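Local coordinates for esterase family protein (Staphylococcus aureus, PDB 6VH9), which is a serine esterase of the esterase D family that hydrolyses carboxylic esters and probably also splits S-formylglutathione into formate and glutathione, at residues A4-N9 / L21-P26. Residues are numbered along the deposited sequence; the frame is centred on the assembly and turned at random.
Sequences AYISLN and LTVILP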
loop_
_atom_site.group_PDB
_atom_site.type_symbol
_atom_site.label_atom_id
_atom_site.label_comp_id
_atom_site.label_asym_id
_atom_site.label_seq_id
_atom_site.Cartn_x
_atom_site.Cartn_y
_atom_site.Cartn_z
ATOM N N ALA A 4 -14.155 2.460 2.431
ATOM C CA ALA A 4 -12.756 2.266 2.765
ATOM C C ALA A 4 -12.152 1.286 1.769
ATOM O O ALA A 4 -12.769 0.268 1.431
ATOM C CB ALA A 4 -12.609 1.730 4.192
ATOM N N TYR A 5 -10.952 1.599 1.294
ATOM C CA TYR A 5 -10.142 0.638 0.553
ATOM C C TYR A 5 -9.050 0.142 1.483
ATOM O O TYR A 5 -8.323 0.947 2.077
ATOM C CB TYR A 5 -9.524 1.257 -0.699
ATOM C CG TYR A 5 -8.714 0.230 -1.467
ATOM C CD1 TYR A 5 -9.266 -1.002 -1.787
ATOM C CD2 TYR A 5 -7.398 0.480 -1.837
ATOM C CE1 TYR A 5 -8.537 -1.956 -2.474
ATOM C CE2 TYR A 5 -6.660 -0.470 -2.526
ATOM C CZ TYR A 5 -7.236 -1.682 -2.851
ATOM O OH TYR A 5 -6.512 -2.642 -3.546
ATOM N N ILE A 6 -8.952 -1.175 1.629
ATOM C CA ILE A 6 -8.156 -1.776 2.687
ATOM C C ILE A 6 -7.187 -2.765 2.073
ATOM O O ILE A 6 -7.594 -3.677 1.335
ATOM C CB ILE A 6 -9.037 -2.472 3.740
ATOM C CG1 ILE A 6 -10.038 -1.473 4.323
ATOM C CG2 ILE A 6 -8.169 -3.085 4.838
ATOM C CD1 ILE A 6 -10.993 -2.085 5.338
ATOM N N SER A 7 -5.941 -2.638 2.475
ATOM C CA SER A 7 -4.875 -3.559 2.052
ATOM C C SER A 7 -4.385 -4.265 3.321
ATOM O O SER A 7 -3.998 -3.582 4.215
ATOM C CB SER A 7 -3.804 -2.785 1.374
ATOM O OG SER A 7 -2.929 -3.646 0.730
ATOM N N LEU A 8 -4.497 -5.584 3.382
ATOM C CA LEU A 8 -4.090 -6.343 4.589
ATOM C C LEU A 8 -3.012 -7.348 4.247
ATOM O O LEU A 8 -3.202 -8.072 3.332
ATOM C CB LEU A 8 -5.230 -7.204 5.124
ATOM C CG LEU A 8 -6.481 -6.522 5.627
ATOM C CD1 LEU A 8 -7.476 -6.391 4.497
ATOM C CD2 LEU A 8 -7.067 -7.321 6.773
ATOM N N ASN A 9 -1.972 -7.404 5.049
ATOM C CA ASN A 9 -0.954 -8.445 4.860
ATOM C C ASN A 9 -0.829 -9.182 6.195
ATOM O O ASN A 9 -0.491 -8.565 7.147
ATOM C CB ASN A 9 0.348 -7.881 4.318
ATOM C CG ASN A 9 1.347 -8.983 4.098
ATOM O OD1 ASN A 9 1.569 -9.792 4.971
ATOM N ND2 ASN A 9 1.903 -9.045 2.913
ATOM N N LEU A 21 -3.987 -9.260 0.844
ATOM C CA LEU A 21 -5.428 -9.420 0.615
ATOM C C LEU A 21 -5.980 -8.000 0.515
ATOM O O LEU A 21 -5.513 -7.151 1.220
ATOM C CB LEU A 21 -5.989 -10.169 1.824
ATOM C CG LEU A 21 -7.485 -10.122 2.049
ATOM C CD1 LEU A 21 -8.194 -10.962 1.026
ATOM C CD2 LEU A 21 -7.813 -10.642 3.421
ATOM N N THR A 22 -6.912 -7.764 -0.384
ATOM C CA THR A 22 -7.526 -6.432 -0.423
ATOM C C THR A 22 -9.016 -6.525 -0.132
ATOM O O THR A 22 -9.673 -7.530 -0.454
ATOM C CB THR A 22 -7.303 -5.728 -1.770
ATOM O OG1 THR A 22 -7.925 -6.476 -2.806
ATOM C CG2 THR A 22 -5.808 -5.591 -2.074
ATOM N N VAL A 23 -9.540 -5.470 0.504
ATOM C CA VAL A 23 -10.928 -5.432 0.952
ATOM C C VAL A 23 -11.527 -4.073 0.617
ATOM O O VAL A 23 -10.909 -3.030 0.871
ATOM C CB VAL A 23 -11.052 -5.715 2.464
ATOM C CG1 VAL A 23 -12.490 -5.464 2.956
ATOM C CG2 VAL A 23 -10.645 -7.172 2.768
ATOM N N ILE A 24 -12.718 -4.083 0.025
ATOM C CA ILE A 24 -13.540 -2.881 -0.103
ATOM C C ILE A 24 -14.606 -2.952 0.980
ATOM O O ILE A 24 -15.359 -3.931 1.047
ATOM C CB ILE A 24 -14.183 -2.768 -1.494
ATOM C CG1 ILE A 24 -13.126 -2.519 -2.568
ATOM C CG2 ILE A 24 -15.200 -1.625 -1.514
ATOM C CD1 ILE A 24 -13.628 -2.828 -3.988
ATOM N N LEU A 25 -14.676 -1.922 1.829
ATOM C CA LEU A 25 -15.612 -1.882 2.953
ATOM C C LEU A 25 -16.404 -0.585 2.854
ATOM O O LEU A 25 -15.950 0.470 3.323
ATOM C CB LEU A 25 -14.872 -1.990 4.287
ATOM C CG LEU A 25 -15.721 -2.304 5.515
ATOM C CD1 LEU A 25 -16.164 -3.781 5.495
ATOM C CD2 LEU A 25 -14.937 -2.006 6.790
ATOM N N PRO A 26 -17.583 -0.619 2.227
ATOM C CA PRO A 26 -18.381 0.602 2.093
ATOM C C PRO A 26 -18.730 1.165 3.462
ATOM O O PRO A 26 -18.814 0.440 4.457
ATOM C CB PRO A 26 -19.633 0.125 1.346
ATOM C CG PRO A 26 -19.174 -1.077 0.594
ATOM C CD PRO A 26 -18.190 -1.750 1.503
#
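Ala4, Ile6 and Leu8 face Leu25, Val23 and Leu21 as the hydrogen-bonded pairs of an antiparallel ladder, each joined by two backbone bonds. The bond from Ala4 N to Leu25 O (2.8 Å) is almost straight, whereas that from Leu21 N to Leu8 O (2.9 Å) is bent to 130° at the hydrogen. Ile6 O also receives a CA-H...O contact from Thr22 CA, 3.3 Å away.

Apolar packing on the face of these six residues runs diagonally as well as straight across. Ile6 CB faces Val23 CB at 4.0 Å. Leu8 CD1 touches Val23 CG2 at 3.7 Å, and Ile6, its chain extended through CG1 (chi2 178°), lays CD1 against Leu25 CB at 4.0 Å. Ile75 of the adjoining strand 72-76 extends this apolar face, and helix 93-107 covers Leu8 and Leu21.

On the other face Tyr5 swings its ring over the neighbouring strand, CG anti to the backbone N (chi1 -179°). Ile24 CG1 meets the ring edge, and Tyr5 OH lies 3.4 Å from Thr22 CG2; Thr22 OG1 is bonded to Glu54 O.

Residues 4-9, part of strand 3-12, also pair antiparallel with a strand of a second subunit, continuing the sheet between chains. This N-terminal beta hairpin precedes the parallel strands of an alpha/beta-hydrolase fold.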